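Local coordinates for protein nitrite reductase (Hyphomicrobium denitrificans, PDB 2DV6) that binds several copper ions and, as a nitrite reductase, probably converts nitrite to nitric oxide with electrons taken from cytochrome c, at residues 341-344 and 348-351; 41-46 and 51-56. One frame throughout, in Å; residues are numbered along the deposited sequence.

Contact 1 (341-344 and 348-351); sequences LYAS and TVRI
Leu341 and Ile351 meet through extended side chains: CG of Leu341 lies beside its own backbone N (chi1 -63°), with CD2 continuing anti to CA, while CD1 of Ile351 is anti to CA (chi2 172°). Each side chain thus carries a terminal methyl in between the two sheets, where Leu341 CD2 comes 4.2 Å from Ile351 CD1. At Val349 the first torsion, 142°, is well off a staggered value, and CG2 is the branch that touches the other strand, 3.8 Å from Ala343 CB. These two methyl contacts carry the whole pairing; no hydrogen bond joins the strands. The backbones stand well apart, with Ala343 CA 7.8 Å from Val349 CA and Leu341 CA 10.0 Å from Ile351 CA, so packing across a sheet interface, not beta pairing, relates them. Backbone hydrogen bonds run within each sheet instead: Leu341 and Ala343 bond to strand 427-431, Val349 to Phe403. Phe292 packs against both Leu341 and Val349, and Leu429 against Leu341 and Ala343. The chain crosses between the layers in just a few residues, a beta arch joining the two facing sheets of a cupredoxin-type beta sandwich.

Contact 2 (41-46 and 51-56); sequences VYIGVG and HKINPT
Asn54 N donates to Tyr42 O at 2.7 Å in a nearly straight bond (171° at the hydrogen), tilted moderately from the carbonyl plane; the CA-H of Ile53 adds a weaker contact to the same oxygen. Two residues along, Gly44 N donates a hydrogen bond to Lys52 O at 2.8 Å (166°), in the carbonyl plane, and that oxygen also receives the CA-H of Ile43. The two bonds flank Ile43 and Ile53, a non-hydrogen-bonded antiparallel pair and the single bridge here. The third bond, His51 N to Gly44 O at 2.8 Å, comes from above the carbonyl plane. Gly44 is therefore gripped at both N and O, while the Pro55 ring packs on it, Pro55 CG lying 3.9 Å from Gly44 CA. On one face of the pair the side chains of Val41, Ile43 and Ile53 gather: Ile43 and Ile53 lie side by side with CG1 of the first 3.9 Å from CD1 of the second, and Ile53 CG2 reaches Val41 CG1 at 3.8 Å. With CG beside its backbone N (chi1 -66°), Asn54 lays its amide against Val41 and at the edge of the Tyr42 ring; an alanine here would probably open a gap beside Val41 and at that ring edge. Tyr42 OH is satisfied by Asp78 O, and Lys52 NZ by Asp48 O. On its other edge strand 39-45 bonds to strand 27-36 through Val41, Ile43 and Val45, while the Tyr42 side chain touches Cys114 and Met124, ligands of a copper ion, and meets Tyr112 of strand 108-113 edge-to-face.

In the fold
Contact 2 comes first along the chain and is complete long before contact 1 opens. Their centres are 41 Å apart, on opposite sides of the chain's centre, and their nearest atoms are about 27 Å apart, so neither touches the other and they share no sheet. Contact 2 edges a sheet of the N-terminal cupredoxin domain, whose copper is held by His77, Cys114, His119 and Met124. Contact 1 joins the two sheets of the last cupredoxin domain, away from the annotated sites. One is thus backbone bonding along a sheet edge close to a metal, the other purely apolar packing inside a sandwich, in separate domains of one chain, six of which make up the assembly.

Contact 1 (341-344 and 348-351)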
loop_
_atom_site.group_PDB
_atom_site.type_symbol
_atom_site.label_atom_id
_atom_site.label_comp_id
_atom_site.label_asym_id
_atom_site.label_seq_id
_atom_site.Cartn_x
_atom_site.Cartn_y
_atom_site.Cartn_z
ATOM N N LEU A 341 -9.362 9.561 -46.784
ATOM C CA LEU A 341 -10.336 9.804 -47.830
ATOM C C LEU A 341 -9.839 10.928 -48.755
ATOM O O LEU A 341 -9.176 11.857 -48.317
ATOM C CB LEU A 341 -11.696 10.165 -47.231
ATOM C CG LEU A 341 -12.528 9.221 -46.347
ATOM C CD1 LEU A 341 -11.809 8.851 -45.030
ATOM C CD2 LEU A 341 -13.905 9.882 -46.073
ATOM N N TYR A 342 -10.147 10.813 -50.044
ATOM C CA TYR A 342 -9.738 11.771 -51.092
ATOM C C TYR A 342 -10.966 12.114 -51.909
ATOM O O TYR A 342 -11.687 11.205 -52.332
ATOM C CB TYR A 342 -8.704 11.145 -52.039
ATOM C CG TYR A 342 -7.328 11.023 -51.444
ATOM C CD1 TYR A 342 -6.507 12.157 -51.278
ATOM C CD2 TYR A 342 -6.838 9.778 -51.027
ATOM C CE1 TYR A 342 -5.232 12.066 -50.703
ATOM C CE2 TYR A 342 -5.552 9.666 -50.472
ATOM C CZ TYR A 342 -4.764 10.812 -50.315
ATOM O OH TYR A 342 -3.504 10.683 -49.761
ATOM N N ALA A 343 -11.233 13.405 -52.105
ATOM C CA ALA A 343 -12.292 13.827 -53.046
ATOM C C ALA A 343 -11.864 15.133 -53.755
ATOM O O ALA A 343 -10.779 15.634 -53.494
ATOM C CB ALA A 343 -13.647 13.992 -52.332
ATOM N N SER A 344 -12.691 15.638 -54.684
ATOM C CA SER A 344 -12.373 16.846 -55.439
ATOM C C SER A 344 -13.387 17.921 -55.161
ATOM O O SER A 344 -14.558 17.617 -54.838
ATOM C CB SER A 344 -12.369 16.561 -56.943
ATOM O OG SER A 344 -11.467 15.515 -57.233
ATOM N N THR A 348 -20.229 15.936 -54.688
ATOM C CA THR A 348 -21.128 15.528 -53.646
ATOM C C THR A 348 -20.628 14.160 -53.191
ATOM O O THR A 348 -20.418 13.248 -54.012
ATOM C CB THR A 348 -22.593 15.486 -54.126
ATOM O OG1 THR A 348 -23.022 16.827 -54.381
ATOM C CG2 THR A 348 -23.510 14.925 -53.041
ATOM N N VAL A 349 -20.448 14.049 -51.879
ATOM C CA VAL A 349 -19.824 12.916 -51.233
ATOM C C VAL A 349 -20.792 12.272 -50.218
ATOM O O VAL A 349 -21.627 12.938 -49.611
ATOM C CB VAL A 349 -18.509 13.401 -50.599
ATOM C CG1 VAL A 349 -18.226 12.772 -49.308
ATOM C CG2 VAL A 349 -17.349 13.261 -51.600
ATOM N N ARG A 350 -20.690 10.964 -50.061
ATOM C CA ARG A 350 -21.546 10.241 -49.125
ATOM C C ARG A 350 -20.627 9.412 -48.233
ATOM O O ARG A 350 -19.733 8.757 -48.731
ATOM C CB ARG A 350 -22.508 9.336 -49.891
ATOM C CG ARG A 350 -23.125 8.183 -49.067
ATOM C CD ARG A 350 -24.565 8.126 -49.407
ATOM N NE ARG A 350 -24.710 7.524 -50.688
ATOM C CZ ARG A 350 -25.593 7.868 -51.609
ATOM N NH1 ARG A 350 -25.572 7.161 -52.712
ATOM N NH2 ARG A 350 -26.481 8.860 -51.425
ATOM N N ILE A 351 -20.830 9.472 -46.924
ATOM C CA ILE A 351 -20.109 8.575 -45.995
ATOM C C ILE A 351 -21.160 7.655 -45.362
ATOM O O ILE A 351 -22.163 8.129 -44.803
ATOM C CB ILE A 351 -19.318 9.349 -44.919
ATOM C CG1 ILE A 351 -18.296 10.305 -45.558
ATOM C CG2 ILE A 351 -18.606 8.373 -43.899
ATOM C CD1 ILE A 351 -17.608 11.263 -44.554
#

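Contact 2 (41-46 and 51-56)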
loop_
_atom_site.group_PDB
_atom_site.type_symbol
_atom_site.label_atom_id
_atom_site.label_comp_id
_atom_site.label_asym_id
_atom_site.label_seq_id
_atom_site.Cartn_x
_atom_site.Cartn_y
_atom_site.Cartn_z
ATOM N N VAL A 41 13.452 15.757 -12.171
ATOM C CA VAL A 41 13.533 15.576 -13.625
ATOM C C VAL A 41 12.140 15.457 -14.231
ATOM O O VAL A 41 11.152 15.450 -13.494
ATOM C CB VAL A 41 14.320 14.300 -13.989
ATOM C CG1 VAL A 41 15.758 14.370 -13.420
ATOM C CG2 VAL A 41 13.567 13.029 -13.493
ATOM N N TYR A 42 12.069 15.397 -15.561
ATOM C CA TYR A 42 10.851 14.966 -16.254
ATOM C C TYR A 42 11.036 13.505 -16.616
ATOM O O TYR A 42 12.168 13.076 -16.890
ATOM C CB TYR A 42 10.666 15.708 -17.581
ATOM C CG TYR A 42 10.496 17.204 -17.482
ATOM C CD1 TYR A 42 11.594 18.047 -17.671
ATOM C CD2 TYR A 42 9.243 17.779 -17.207
ATOM C CE1 TYR A 42 11.460 19.456 -17.606
ATOM C CE2 TYR A 42 9.098 19.207 -17.127
ATOM C CZ TYR A 42 10.224 20.027 -17.345
ATOM O OH TYR A 42 10.122 21.416 -17.299
ATOM N N ILE A 43 9.934 12.760 -16.682
ATOM C CA ILE A 43 10.009 11.357 -17.084
ATOM C C ILE A 43 9.006 11.163 -18.191
ATOM O O ILE A 43 7.854 11.630 -18.073
ATOM C CB ILE A 43 9.724 10.424 -15.898
ATOM C CG1 ILE A 43 10.706 10.759 -14.778
ATOM C CG2 ILE A 43 9.852 8.945 -16.312
ATOM C CD1 ILE A 43 10.225 10.476 -13.388
ATOM N N GLY A 44 9.425 10.498 -19.261
ATOM C CA GLY A 44 8.514 10.256 -20.379
ATOM C C GLY A 44 7.449 9.225 -20.019
ATOM O O GLY A 44 7.703 8.314 -19.225
ATOM N N VAL A 45 6.253 9.387 -20.596
ATOM C CA VAL A 45 5.159 8.433 -20.460
ATOM C C VAL A 45 4.709 7.926 -21.827
ATOM O O VAL A 45 4.166 8.708 -22.612
ATOM C CB VAL A 45 3.936 9.082 -19.766
ATOM C CG1 VAL A 45 2.823 8.034 -19.553
ATOM C CG2 VAL A 45 4.352 9.736 -18.449
ATOM N N GLY A 46 4.895 6.630 -22.111
ATOM C CA GLY A 46 4.437 6.066 -23.382
ATOM C C GLY A 46 5.301 6.448 -24.592
ATOM O O GLY A 46 6.384 7.048 -24.453
ATOM N N HIS A 51 9.268 5.976 -19.674
ATOM C CA HIS A 51 10.181 5.856 -18.516
ATOM C C HIS A 51 11.581 6.438 -18.709
ATOM O O HIS A 51 12.493 6.186 -17.889
ATOM C CB HIS A 51 10.285 4.400 -17.986
ATOM C CG HIS A 51 9.039 3.931 -17.311
ATOM N ND1 HIS A 51 8.764 4.211 -15.987
ATOM C CD2 HIS A 51 7.960 3.266 -17.791
ATOM C CE1 HIS A 51 7.573 3.724 -15.676
ATOM N NE2 HIS A 51 7.070 3.139 -16.750
ATOM N N LYS A 52 11.766 7.215 -19.766
ATOM C CA LYS A 52 13.052 7.842 -19.992
ATOM C C LYS A 52 13.145 9.177 -19.229
ATOM O O LYS A 52 12.195 9.956 -19.219
ATOM C CB LYS A 52 13.308 8.008 -21.495
ATOM C CG LYS A 52 13.403 6.676 -22.247
ATOM C CD LYS A 52 14.053 6.909 -23.585
ATOM C CE LYS A 52 14.197 5.615 -24.342
ATOM N NZ LYS A 52 13.805 5.878 -25.759
ATOM N N ILE A 53 14.275 9.396 -18.555
ATOM C CA ILE A 53 14.533 10.631 -17.779
ATOM C C ILE A 53 14.869 11.740 -18.774
ATOM O O ILE A 53 15.680 11.527 -19.673
ATOM C CB ILE A 53 15.733 10.463 -16.795
ATOM C CG1 ILE A 53 15.501 9.357 -15.742
ATOM C CG2 ILE A 53 16.133 11.792 -16.120
ATOM C CD1 ILE A 53 14.101 9.027 -15.363
ATOM N N ASN A 54 14.213 12.892 -18.643
ATOM C CA ASN A 54 14.460 14.050 -19.517
ATOM C C ASN A 54 14.566 13.666 -21.000
ATOM O O ASN A 54 15.587 13.947 -21.634
ATOM C CB ASN A 54 15.733 14.791 -19.060
ATOM C CG ASN A 54 15.578 15.429 -17.676
ATOM O OD1 ASN A 54 16.539 15.479 -16.887
ATOM N ND2 ASN A 54 14.367 15.922 -17.372
ATOM N N PRO A 55 13.534 12.976 -21.539
ATOM C CA PRO A 55 13.675 12.432 -22.898
ATOM C C PRO A 55 13.827 13.493 -24.002
ATOM O O PRO A 55 13.246 14.611 -23.945
ATOM C CB PRO A 55 12.373 11.643 -23.108
ATOM C CG PRO A 55 11.415 12.201 -22.153
ATOM C CD PRO A 55 12.232 12.614 -20.940
ATOM N N THR A 56 14.622 13.126 -24.996
ATOM C CA THR A 56 14.696 13.889 -26.224
ATOM C C THR A 56 13.406 13.639 -26.986
ATOM O O THR A 56 13.006 12.487 -27.211
ATOM C CB THR A 56 15.939 13.531 -27.032
ATOM O OG1 THR A 56 17.091 13.769 -26.205
ATOM C CG2 THR A 56 16.040 14.419 -28.313
#